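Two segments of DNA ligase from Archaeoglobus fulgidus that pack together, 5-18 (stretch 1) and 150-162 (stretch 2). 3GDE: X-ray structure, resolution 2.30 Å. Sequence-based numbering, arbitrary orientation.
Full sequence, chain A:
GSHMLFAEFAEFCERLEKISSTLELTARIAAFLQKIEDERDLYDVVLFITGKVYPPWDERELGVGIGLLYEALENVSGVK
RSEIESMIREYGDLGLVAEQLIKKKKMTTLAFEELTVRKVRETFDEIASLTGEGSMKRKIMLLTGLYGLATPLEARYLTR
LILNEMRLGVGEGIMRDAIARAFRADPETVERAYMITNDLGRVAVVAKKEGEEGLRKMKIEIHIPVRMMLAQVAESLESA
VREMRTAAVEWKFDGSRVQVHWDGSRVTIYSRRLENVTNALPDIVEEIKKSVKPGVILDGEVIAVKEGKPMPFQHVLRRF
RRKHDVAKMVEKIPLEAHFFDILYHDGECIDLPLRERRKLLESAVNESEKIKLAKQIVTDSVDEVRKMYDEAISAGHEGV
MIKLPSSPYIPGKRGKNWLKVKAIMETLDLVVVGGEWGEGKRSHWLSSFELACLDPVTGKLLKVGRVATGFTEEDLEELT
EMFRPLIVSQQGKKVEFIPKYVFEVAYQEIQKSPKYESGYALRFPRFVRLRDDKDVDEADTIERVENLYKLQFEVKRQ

Stretch 1 5-18: LFAEFAEFCERLEK
Stretch 2, residues 150-162: ATPLEARYLTRLI

Two helices of one chain cross here, far apart in sequence. Stretch 1 is helical from F6, with L5 at the N-cap position. Stretch 2 is helical from P152 to I162. The axes approach to 8.6 Å, and their N-to-C directions differ by 78°, so the helices cross steeply. Most backbone torsions in both helices lie near -60/-40; R156 (-59/-57) and Y157 (-79/-22) depart from this. L5 (-77/139) and T151 (-72/162) are extended. The closest CA pair is A7 CA with E154 CA, at 5.3 Å. Together the stretches bury 677 Å².

F6 has the largest covered area, 98 Å². Its CA-to-CB bond points toward stretch 2, with chi1 t (-169°) and chi2 -96°. L158 CD1 sits over one face of the F6 ring, 3.6 Å from the ring centroid and 18° off the normal, a CH-pi contact. Y157 CB lies 3.9 Å from F6 CE1, and L161 CD2 lies 4.1 Å from F6 CE2. The ring also meets backbone: F6 CE1 is 3.5 Å from E154 O. E154 O still accepts the helical hydrogen bond from L158 N at 2.9 Å.

Y157 follows with 92 Å². Its CA-to-CB bond also points toward stretch 1, with chi1 m (-65°) and chi2 -73°. Its ring lies along stretch 1 from A10 to E17. A10 CB is 3.9 Å from Y157 CD2, and A10 O is 3.4 Å from Y157 CE2. C13, chi1 m, places its CB over one face of the Y157 ring, 3.8 Å from the ring centroid and 13° off the normal. The small A10 also packs its CB 3.6 Å from L153 O.

At the far end of the Y157 ring, the hydroxyl donates to E17 in a very short hydrogen bond, 2.4 Å from Y157 OH to E17 OE2. E17 OE2 also accepts from R160 NH1 at 2.6 Å, a hydrogen bond within a salt bridge. R156 NH2 forms a second, longer salt bridge to E17 OE2 at 3.6 Å. One oxygen thus gathers a hydroxyl and two guanidinium groups. R160 has chi1 m and then an extended chain; R156 has chi1 and chi2 t. E17 has chi1 m and chi2 -145°. A water adds a bridge, 2.6 Å from E17 OE1 and 2.7 Å from R160 NH2.

Stretch 1 covers 71 Å² of E154, which works near the N-terminal ends of both helices. Its CA-to-CB bond points sideways, but the chain extends nearer through chi1 m and chi2 t. A7 N donates to E154 OE2 at 2.8 Å, a weak bond with an angle of 120°. The other oxygen, E154 OE1, accepts from T151 N at 2.8 Å. In return, E154 N donates to T151 OG1 at 3.1 Å, the capping bond of this helix. T151 has chi1 p. A second water joins T151 OG1, at 2.5 Å, to E11 OE1, at 2.6 Å. Nearby, L153 CD2 packs 3.7 Å from E11 OE2.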

# COMPACT_ATOMS: atom_id res chain seq x y z
N LEU A 5 6.46 -28.37 -0.25
CA LEU A 5 6.89 -27.96 -1.59
C LEU A 5 6.03 -26.80 -2.05
O LEU A 5 4.82 -26.79 -1.83
CB LEU A 5 6.76 -29.10 -2.60
CG LEU A 5 7.71 -30.31 -2.68
CD1 LEU A 5 9.17 -30.00 -2.32
CD2 LEU A 5 7.17 -31.42 -1.81
N PHE A 6 6.67 -25.82 -2.69
CA PHE A 6 5.95 -24.72 -3.32
C PHE A 6 4.89 -25.28 -4.28
O PHE A 6 3.81 -24.69 -4.41
CB PHE A 6 6.92 -23.77 -4.04
CG PHE A 6 6.29 -22.47 -4.49
CD1 PHE A 6 5.83 -22.32 -5.79
CD2 PHE A 6 6.17 -21.39 -3.61
CE1 PHE A 6 5.24 -21.12 -6.22
CE2 PHE A 6 5.59 -20.19 -4.01
CZ PHE A 6 5.12 -20.05 -5.32
N ALA A 7 5.19 -26.42 -4.90
CA ALA A 7 4.24 -27.13 -5.78
C ALA A 7 2.94 -27.55 -5.10
O ALA A 7 1.92 -27.64 -5.75
CB ALA A 7 4.89 -28.36 -6.42
N GLU A 8 2.98 -27.85 -3.80
CA GLU A 8 1.75 -28.17 -3.08
C GLU A 8 0.91 -26.89 -2.98
O GLU A 8 -0.29 -26.90 -3.24
CB GLU A 8 2.02 -28.77 -1.70
CG GLU A 8 0.74 -29.02 -0.90
CD GLU A 8 0.97 -29.58 0.50
OE1 GLU A 8 -0.04 -29.88 1.17
OE2 GLU A 8 2.14 -29.73 0.92
N PHE A 9 1.57 -25.80 -2.60
CA PHE A 9 0.97 -24.47 -2.58
C PHE A 9 0.45 -24.06 -3.96
O PHE A 9 -0.67 -23.55 -4.09
CB PHE A 9 1.99 -23.46 -2.02
CG PHE A 9 1.64 -22.02 -2.27
CD1 PHE A 9 0.63 -21.39 -1.54
CD2 PHE A 9 2.33 -21.29 -3.23
CE1 PHE A 9 0.32 -20.07 -1.76
CE2 PHE A 9 2.01 -19.96 -3.48
CZ PHE A 9 1.00 -19.35 -2.74
N ALA A 10 1.26 -24.30 -4.99
CA ALA A 10 0.92 -23.92 -6.37
C ALA A 10 -0.34 -24.63 -6.87
O ALA A 10 -1.22 -23.98 -7.45
CB ALA A 10 2.12 -24.18 -7.31
N GLU A 11 -0.44 -25.94 -6.64
CA GLU A 11 -1.62 -26.72 -7.02
C GLU A 11 -2.85 -26.27 -6.26
O GLU A 11 -3.94 -26.26 -6.81
CB GLU A 11 -1.44 -28.21 -6.72
CG GLU A 11 -0.07 -28.74 -7.02
CD GLU A 11 0.06 -29.33 -8.40
OE1 GLU A 11 1.22 -29.48 -8.85
OE2 GLU A 11 -0.98 -29.66 -9.02
N PHE A 12 -2.66 -25.94 -4.98
CA PHE A 12 -3.74 -25.37 -4.18
C PHE A 12 -4.27 -24.06 -4.79
O PHE A 12 -5.48 -23.86 -4.88
CB PHE A 12 -3.29 -25.14 -2.73
CG PHE A 12 -4.28 -24.36 -1.90
CD1 PHE A 12 -5.53 -24.89 -1.60
CD2 PHE A 12 -3.95 -23.11 -1.40
CE1 PHE A 12 -6.45 -24.18 -0.83
CE2 PHE A 12 -4.85 -22.38 -0.63
CZ PHE A 12 -6.11 -22.92 -0.35
N CYS A 13 -3.36 -23.18 -5.21
CA CYS A 13 -3.72 -21.88 -5.81
C CYS A 13 -4.43 -22.04 -7.14
O CYS A 13 -5.40 -21.32 -7.42
CB CYS A 13 -2.47 -21.01 -6.00
SG CYS A 13 -1.79 -20.40 -4.46
N GLU A 14 -3.95 -22.97 -7.95
CA GLU A 14 -4.55 -23.25 -9.25
C GLU A 14 -6.04 -23.59 -9.11
O GLU A 14 -6.86 -23.10 -9.89
CB GLU A 14 -3.81 -24.38 -9.94
CG GLU A 14 -4.03 -24.39 -11.43
CD GLU A 14 -4.79 -25.61 -11.90
OE1 GLU A 14 -5.82 -25.96 -11.28
OE2 GLU A 14 -4.34 -26.21 -12.90
N ARG A 15 -6.37 -24.40 -8.11
CA ARG A 15 -7.75 -24.80 -7.84
C ARG A 15 -8.63 -23.62 -7.39
O ARG A 15 -9.83 -23.61 -7.66
CB ARG A 15 -7.78 -25.96 -6.84
CG ARG A 15 -7.71 -27.33 -7.49
CD ARG A 15 -7.15 -28.43 -6.57
NE ARG A 15 -5.76 -28.75 -6.93
CZ ARG A 15 -5.41 -29.70 -7.81
NH1 ARG A 15 -6.34 -30.44 -8.41
NH2 ARG A 15 -4.13 -29.90 -8.09
N LEU A 16 -8.03 -22.63 -6.74
CA LEU A 16 -8.75 -21.43 -6.30
C LEU A 16 -9.16 -20.52 -7.44
O LEU A 16 -10.09 -19.73 -7.29
CB LEU A 16 -7.91 -20.63 -5.31
CG LEU A 16 -7.57 -21.18 -3.92
CD1 LEU A 16 -6.76 -20.14 -3.18
CD2 LEU A 16 -8.83 -21.58 -3.14
N GLU A 17 -8.44 -20.60 -8.56
CA GLU A 17 -8.72 -19.77 -9.73
C GLU A 17 -10.13 -19.98 -10.30
O GLU A 17 -10.75 -19.06 -10.81
CB GLU A 17 -7.69 -20.02 -10.84
CG GLU A 17 -6.28 -19.68 -10.44
CD GLU A 17 -5.45 -19.11 -11.58
OE1 GLU A 17 -6.00 -18.90 -12.68
OE2 GLU A 17 -4.24 -18.87 -11.34
N LYS A 18 -10.61 -21.21 -10.19
CA LYS A 18 -11.92 -21.61 -10.69
C LYS A 18 -13.05 -21.09 -9.79
O LYS A 18 -14.19 -20.94 -10.23
CB LYS A 18 -11.95 -23.14 -10.81
CG LYS A 18 -13.31 -23.85 -10.80
CD LYS A 18 -13.62 -24.47 -9.42
CE LYS A 18 -14.58 -25.64 -9.51
NZ LYS A 18 -13.94 -26.82 -10.18
N ALA A 150 11.93 -25.78 -10.85
CA ALA A 150 10.50 -25.65 -10.61
C ALA A 150 9.63 -26.46 -11.59
O ALA A 150 9.99 -26.66 -12.74
CB ALA A 150 10.10 -24.19 -10.66
N THR A 151 8.48 -26.93 -11.11
CA THR A 151 7.45 -27.48 -12.00
C THR A 151 6.80 -26.34 -12.80
O THR A 151 6.94 -25.17 -12.43
CB THR A 151 6.37 -28.27 -11.22
OG1 THR A 151 5.60 -27.39 -10.40
CG2 THR A 151 6.99 -29.38 -10.35
N PRO A 152 6.13 -26.66 -13.92
CA PRO A 152 5.40 -25.64 -14.67
C PRO A 152 4.46 -24.80 -13.79
O PRO A 152 4.49 -23.57 -13.86
CB PRO A 152 4.61 -26.46 -15.70
CG PRO A 152 5.48 -27.66 -15.95
CD PRO A 152 6.02 -27.99 -14.56
N LEU A 153 3.68 -25.45 -12.94
CA LEU A 153 2.77 -24.74 -12.03
C LEU A 153 3.48 -23.93 -10.94
O LEU A 153 2.99 -22.88 -10.51
CB LEU A 153 1.78 -25.72 -11.39
CG LEU A 153 0.34 -25.27 -11.19
CD1 LEU A 153 -0.19 -24.44 -12.39
CD2 LEU A 153 -0.50 -26.49 -10.95
N GLU A 154 4.64 -24.41 -10.49
CA GLU A 154 5.47 -23.62 -9.58
C GLU A 154 5.98 -22.36 -10.27
O GLU A 154 5.99 -21.29 -9.68
CB GLU A 154 6.67 -24.42 -9.06
CG GLU A 154 6.36 -25.27 -7.87
CD GLU A 154 7.51 -26.22 -7.48
OE1 GLU A 154 8.36 -26.53 -8.34
OE2 GLU A 154 7.55 -26.66 -6.32
N ALA A 155 6.41 -22.50 -11.52
CA ALA A 155 6.97 -21.39 -12.28
C ALA A 155 5.91 -20.31 -12.50
O ALA A 155 6.22 -19.11 -12.51
CB ALA A 155 7.54 -21.88 -13.61
N ARG A 156 4.67 -20.74 -12.68
CA ARG A 156 3.53 -19.85 -12.82
C ARG A 156 3.35 -18.94 -11.61
O ARG A 156 3.33 -17.72 -11.76
CB ARG A 156 2.28 -20.67 -13.06
CG ARG A 156 0.99 -19.88 -13.11
CD ARG A 156 0.05 -20.65 -14.00
NE ARG A 156 -1.26 -20.80 -13.42
CZ ARG A 156 -2.15 -21.70 -13.82
NH1 ARG A 156 -1.85 -22.53 -14.80
NH2 ARG A 156 -3.33 -21.76 -13.23
N TYR A 157 3.21 -19.52 -10.41
CA TYR A 157 2.98 -18.73 -9.19
C TYR A 157 4.23 -18.07 -8.61
O TYR A 157 4.12 -17.10 -7.88
CB TYR A 157 2.20 -19.52 -8.14
CG TYR A 157 0.81 -19.82 -8.64
CD1 TYR A 157 -0.15 -18.82 -8.73
CD2 TYR A 157 0.46 -21.11 -9.08
CE1 TYR A 157 -1.42 -19.08 -9.22
CE2 TYR A 157 -0.80 -21.38 -9.58
CZ TYR A 157 -1.74 -20.36 -9.64
OH TYR A 157 -3.00 -20.60 -10.13
N LEU A 158 5.41 -18.58 -8.93
CA LEU A 158 6.66 -17.90 -8.59
C LEU A 158 6.71 -16.57 -9.33
O LEU A 158 7.05 -15.53 -8.76
CB LEU A 158 7.87 -18.74 -8.99
CG LEU A 158 8.83 -19.35 -7.95
CD1 LEU A 158 8.33 -19.28 -6.51
CD2 LEU A 158 9.24 -20.79 -8.31
N THR A 159 6.35 -16.62 -10.60
CA THR A 159 6.36 -15.46 -11.47
C THR A 159 5.31 -14.46 -11.01
O THR A 159 5.60 -13.27 -10.87
CB THR A 159 6.12 -15.90 -12.94
OG1 THR A 159 7.18 -16.78 -13.35
CG2 THR A 159 6.07 -14.70 -13.90
N ARG A 160 4.10 -14.94 -10.74
CA ARG A 160 2.99 -14.09 -10.31
C ARG A 160 3.26 -13.46 -8.94
O ARG A 160 2.86 -12.33 -8.69
CB ARG A 160 1.68 -14.86 -10.30
CG ARG A 160 1.16 -15.16 -11.70
CD ARG A 160 -0.29 -15.59 -11.67
NE ARG A 160 -0.73 -16.13 -12.95
CZ ARG A 160 -1.90 -16.76 -13.11
NH1 ARG A 160 -2.70 -16.92 -12.07
NH2 ARG A 160 -2.25 -17.24 -14.29
N LEU A 161 3.96 -14.21 -8.09
CA LEU A 161 4.35 -13.75 -6.76
C LEU A 161 5.34 -12.59 -6.85
O LEU A 161 5.11 -11.54 -6.24
CB LEU A 161 4.92 -14.92 -5.94
CG LEU A 161 5.43 -14.74 -4.51
CD1 LEU A 161 4.44 -13.99 -3.62
CD2 LEU A 161 5.78 -16.11 -3.90
N ILE A 162 6.41 -12.76 -7.63
CA ILE A 162 7.38 -11.69 -7.91
C ILE A 162 6.72 -10.43 -8.51
O ILE A 162 7.11 -9.31 -8.19
CB ILE A 162 8.51 -12.19 -8.85
CG1 ILE A 162 9.37 -13.26 -8.14
CG2 ILE A 162 9.39 -11.00 -9.34
CD1 ILE A 162 10.20 -14.08 -9.08
O HOH W 1 3.49 -28.58 -9.79
O HOH W 2 -4.73 -18.27 -14.87